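Local structure of hellethionin-D (Helleborus purpurascens, 3SZS) at residues Ser2-Tyr13 and Leu29-Cys40. The protein is a small secreted plant defence toxin that seems to act on animal cells at the level of the cell membrane, its precise function being unknown. Sequence-based numbering, arbitrary orientation.
Sequences SCCRNTLARNCY and LCDCIHVTTTTC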
loop_
_atom_site.group_PDB
_atom_site.type_symbol
_atom_site.label_atom_id
_atom_site.label_comp_id
_atom_site.label_asym_id
_atom_site.label_seq_id
_atom_site.Cartn_x
_atom_site.Cartn_y
_atom_site.Cartn_z
ATOM N N SER A 2 -0.307 -5.108 3.012
ATOM C CA SER A 2 0.280 -4.133 2.094
ATOM C C SER A 2 1.800 -4.046 2.150
ATOM O O SER A 2 2.409 -4.313 3.184
ATOM C CB SER A 2 -0.320 -2.748 2.365
ATOM O OG SER A 2 -0.201 -2.396 3.735
ATOM N N CYS A 3 2.388 -3.644 1.023
ATOM C CA CYS A 3 3.831 -3.483 0.877
ATOM C C CYS A 3 4.132 -2.306 -0.046
ATOM O O CYS A 3 3.706 -2.311 -1.203
ATOM C CB CYS A 3 4.426 -4.752 0.280
ATOM S SG CYS A 3 4.309 -6.168 1.366
ATOM N N CYS A 4 4.865 -1.310 0.456
ATOM C CA CYS A 4 5.176 -0.098 -0.317
ATOM C C CYS A 4 6.679 0.113 -0.489
ATOM O O CYS A 4 7.487 -0.364 0.311
ATOM C CB CYS A 4 4.568 1.139 0.347
ATOM S SG CYS A 4 2.769 1.136 0.444
ATOM N N ARG A 5 7.033 0.863 -1.528
ATOM C CA ARG A 5 8.428 1.021 -1.943
ATOM C C ARG A 5 9.244 1.989 -1.057
ATOM O O ARG A 5 10.459 1.852 -0.957
ATOM C CB ARG A 5 8.483 1.438 -3.422
ATOM C CG ARG A 5 8.042 2.871 -3.675
ATOM C CD ARG A 5 7.218 3.056 -4.957
ATOM N NE ARG A 5 6.555 4.367 -4.932
ATOM C CZ ARG A 5 7.186 5.536 -5.110
ATOM N NH1 ARG A 5 8.499 5.595 -5.340
ATOM N NH2 ARG A 5 6.494 6.662 -5.059
ATOM N N ASN A 6 8.575 2.961 -0.434
ATOM C CA ASN A 6 9.213 3.894 0.501
ATOM C C ASN A 6 8.181 4.526 1.445
ATOM O O ASN A 6 6.981 4.273 1.319
ATOM C CB ASN A 6 10.008 4.972 -0.256
ATOM C CG ASN A 6 9.141 5.792 -1.208
ATOM O OD1 ASN A 6 8.164 6.428 -0.795
ATOM N ND2 ASN A 6 9.508 5.795 -2.487
ATOM N N THR A 7 8.656 5.343 2.382
ATOM C CA THR A 7 7.802 5.925 3.420
ATOM C C THR A 7 6.804 6.970 2.895
ATOM O O THR A 7 5.696 7.071 3.418
ATOM C CB THR A 7 8.642 6.525 4.557
ATOM O OG1 THR A 7 9.722 7.289 4.008
ATOM C CG2 THR A 7 9.215 5.418 5.426
ATOM N N LEU A 8 7.189 7.734 1.872
ATOM C CA LEU A 8 6.255 8.645 1.193
ATOM C C LEU A 8 5.094 7.845 0.596
ATOM O O LEU A 8 3.923 8.234 0.733
ATOM C CB LEU A 8 6.961 9.469 0.099
ATOM C CG LEU A 8 7.781 10.694 0.537
ATOM C CD1 LEU A 8 8.769 11.120 -0.553
ATOM C CD2 LEU A 8 6.857 11.852 0.924
ATOM N N ALA A 9 5.415 6.720 -0.044
ATOM C CA ALA A 9 4.384 5.810 -0.588
ATOM C C ALA A 9 3.585 5.085 0.510
ATOM O O ALA A 9 2.409 4.771 0.318
ATOM C CB ALA A 9 5.008 4.797 -1.542
ATOM N N ARG A 10 4.231 4.801 1.642
ATOM C CA ARG A 10 3.554 4.186 2.798
ATOM C C ARG A 10 2.481 5.099 3.391
ATOM O O ARG A 10 1.376 4.652 3.675
ATOM C CB ARG A 10 4.576 3.790 3.881
ATOM C CG ARG A 10 3.993 3.485 5.282
ATOM C CD ARG A 10 2.849 2.458 5.267
ATOM N NE ARG A 10 3.262 1.170 4.714
ATOM C CZ ARG A 10 2.434 0.223 4.275
ATOM N NH1 ARG A 10 1.113 0.395 4.292
ATOM N NH2 ARG A 10 2.937 -0.907 3.798
ATOM N N ASN A 11 2.815 6.367 3.595
ATOM C CA ASN A 11 1.840 7.337 4.085
ATOM C C ASN A 11 0.737 7.545 3.084
ATOM O O ASN A 11 -0.430 7.670 3.450
ATOM C CB ASN A 11 2.510 8.666 4.393
ATOM C CG ASN A 11 3.239 8.635 5.697
ATOM O OD1 ASN A 11 2.633 8.842 6.751
ATOM N ND2 ASN A 11 4.547 8.375 5.651
ATOM N N CYS A 12 1.117 7.575 1.811
ATOM C CA CYS A 12 0.150 7.618 0.744
ATOM C C CYS A 12 -0.879 6.499 0.958
ATOM O O CYS A 12 -2.074 6.762 0.981
ATOM C CB CYS A 12 0.852 7.517 -0.623
ATOM S SG CYS A 12 -0.264 7.552 -2.063
ATOM N N TYR A 13 -0.400 5.267 1.162
ATOM C CA TYR A 13 -1.270 4.091 1.262
ATOM C C TYR A 13 -2.213 4.148 2.459
ATOM O O TYR A 13 -3.419 3.921 2.312
ATOM C CB TYR A 13 -0.459 2.787 1.330
ATOM C CG TYR A 13 -1.338 1.553 1.385
ATOM C CD1 TYR A 13 -1.728 0.905 0.214
ATOM C CD2 TYR A 13 -1.801 1.045 2.605
ATOM C CE1 TYR A 13 -2.555 -0.223 0.248
ATOM C CE2 TYR A 13 -2.629 -0.089 2.651
ATOM C CZ TYR A 13 -3.008 -0.715 1.463
ATOM O OH TYR A 13 -3.832 -1.837 1.475
ATOM N N LEU A 29 -2.645 3.904 -6.695
ATOM C CA LEU A 29 -2.392 5.338 -6.488
ATOM C C LEU A 29 -1.053 5.591 -5.800
ATOM O O LEU A 29 -0.366 6.579 -6.104
ATOM C CB LEU A 29 -3.544 5.987 -5.703
ATOM C CG LEU A 29 -4.904 5.905 -6.416
ATOM C CD1 LEU A 29 -6.015 6.533 -5.584
ATOM C CD2 LEU A 29 -4.847 6.549 -7.790
ATOM N N CYS A 30 -0.669 4.698 -4.891
ATOM C CA CYS A 30 0.532 4.907 -4.071
ATOM C C CYS A 30 1.734 4.065 -4.489
ATOM O O CYS A 30 2.749 4.034 -3.784
ATOM C CB CYS A 30 0.173 4.643 -2.602
ATOM S SG CYS A 30 -1.170 5.719 -2.024
ATOM N N ASP A 31 1.644 3.419 -5.650
ATOM C CA ASP A 31 2.671 2.476 -6.094
ATOM C C ASP A 31 2.972 1.456 -4.961
ATOM O O ASP A 31 4.092 1.375 -4.466
ATOM C CB ASP A 31 3.947 3.233 -6.539
ATOM C CG ASP A 31 3.862 3.812 -7.970
ATOM O OD1 ASP A 31 2.890 3.542 -8.703
ATOM O OD2 ASP A 31 4.807 4.530 -8.376
ATOM N N CYS A 32 1.945 0.723 -4.517
ATOM C CA CYS A 32 2.134 -0.364 -3.526
ATOM C C CYS A 32 1.502 -1.670 -4.008
ATOM O O CYS A 32 0.734 -1.681 -4.977
ATOM C CB CYS A 32 1.554 0.002 -2.152
ATOM S SG CYS A 32 2.155 1.564 -1.462
ATOM N N ILE A 33 1.827 -2.761 -3.308
ATOM C CA ILE A 33 1.379 -4.108 -3.677
ATOM C C ILE A 33 0.855 -4.881 -2.465
ATOM O O ILE A 33 1.067 -4.474 -1.322
ATOM C CB ILE A 33 2.516 -4.926 -4.359
ATOM C CG1 ILE A 33 3.729 -5.105 -3.424
ATOM C CG2 ILE A 33 2.936 -4.252 -5.657
ATOM C CD1 ILE A 33 4.873 -5.918 -4.032
ATOM N N HIS A 34 0.178 -5.996 -2.730
ATOM C CA HIS A 34 -0.390 -6.837 -1.680
ATOM C C HIS A 34 0.048 -8.273 -1.832
ATOM O O HIS A 34 -0.078 -8.851 -2.916
ATOM C CB HIS A 34 -1.913 -6.768 -1.690
ATOM C CG HIS A 34 -2.441 -5.440 -1.265
ATOM N ND1 HIS A 34 -2.727 -4.434 -2.163
ATOM C CD2 HIS A 34 -2.692 -4.933 -0.034
ATOM C CE1 HIS A 34 -3.138 -3.365 -1.500
ATOM N NE2 HIS A 34 -3.128 -3.645 -0.207
ATOM N N VAL A 35 0.539 -8.836 -0.725
ATOM C CA VAL A 35 1.078 -10.194 -0.667
ATOM C C VAL A 35 0.334 -11.026 0.378
ATOM O O VAL A 35 -0.207 -10.476 1.331
ATOM C CB VAL A 35 2.583 -10.183 -0.298
ATOM C CG1 VAL A 35 3.386 -9.432 -1.347
ATOM C CG2 VAL A 35 2.801 -9.564 1.080
ATOM N N THR A 36 0.317 -12.345 0.201
ATOM C CA THR A 36 -0.302 -13.267 1.163
ATOM C C THR A 36 0.742 -13.909 2.097
ATOM O O THR A 36 0.487 -14.950 2.703
ATOM C CB THR A 36 -1.095 -14.380 0.439
ATOM O OG1 THR A 36 -0.203 -15.171 -0.356
ATOM C CG2 THR A 36 -2.173 -13.780 -0.458
ATOM N N THR A 37 1.907 -13.270 2.207
ATOM C CA THR A 37 3.003 -13.729 3.056
ATOM C C THR A 37 3.270 -12.698 4.152
ATOM O O THR A 37 2.660 -11.629 4.164
ATOM C CB THR A 37 4.278 -13.935 2.225
ATOM O OG1 THR A 37 4.573 -12.731 1.502
ATOM C CG2 THR A 37 4.086 -15.074 1.235
ATOM N N THR A 38 4.185 -13.019 5.065
ATOM C CA THR A 38 4.434 -12.174 6.239
ATOM C C THR A 38 5.457 -11.037 6.030
ATOM O O THR A 38 5.633 -10.203 6.923
ATOM C CB THR A 38 4.860 -13.029 7.449
ATOM O OG1 THR A 38 6.080 -13.720 7.153
ATOM C CG2 THR A 38 3.778 -14.048 7.786
ATOM N N THR A 39 6.112 -10.991 4.865
ATOM C CA THR A 39 7.113 -9.947 4.561
ATOM C C THR A 39 7.096 -9.491 3.087
ATOM O O THR A 39 6.536 -10.173 2.221
ATOM C CB THR A 39 8.538 -10.423 4.912
ATOM O OG1 THR A 39 8.767 -11.718 4.339
ATOM C CG2 THR A 39 8.730 -10.495 6.427
ATOM N N CYS A 40 7.734 -8.344 2.822
ATOM C CA CYS A 40 7.750 -7.709 1.489
ATOM C C CYS A 40 9.131 -7.816 0.799
ATOM O O CYS A 40 10.141 -8.072 1.464
ATOM C CB CYS A 40 7.354 -6.222 1.611
ATOM S SG CYS A 40 5.881 -5.869 2.629
#
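Y13 and H34 approach from opposite directions, and the phenol OH meets the imidazole at its edge, close to the ring plane, in a hydrogen bond of 2.6 Å between Y13 OH and H34 NE2. The rings meet rim to rim, with planes 55° apart. Y13 has CG anti to its own N (chi1 -178°), which carries the phenol out from helix 7-18 along the sheet face that bears S2, C32 and H34; there S2 CB sits over one ring face near the rim, and C32 SG lies obliquely to the ring. On this face the C4–C32 disulfide ties the strands together, and R10 lays its guanidinium centre over C4 SG while NH1 donates in plane to S2 OG (3.1 Å). It exemplifies how covalent cross-links hold a very small protein together: in the thionin fold four disulfides staple two helices and a short antiparallel strand pair. C12–C30 ties helix 7-18 to the turn between helix 23-29 and strand 32-34, and C3–C40 fastens the C-terminal loop, C3 SG also touching V35 CG2 at 3.7 Å. C3 and I33 form the hydrogen-bonded pair; I33 N to C3 O is the straighter bond (N-H...O angle 169°). D31 OD2 stands over a face of the R5 guanidinium, 3.9 Å from NE, a long, purely electrostatic salt bridge.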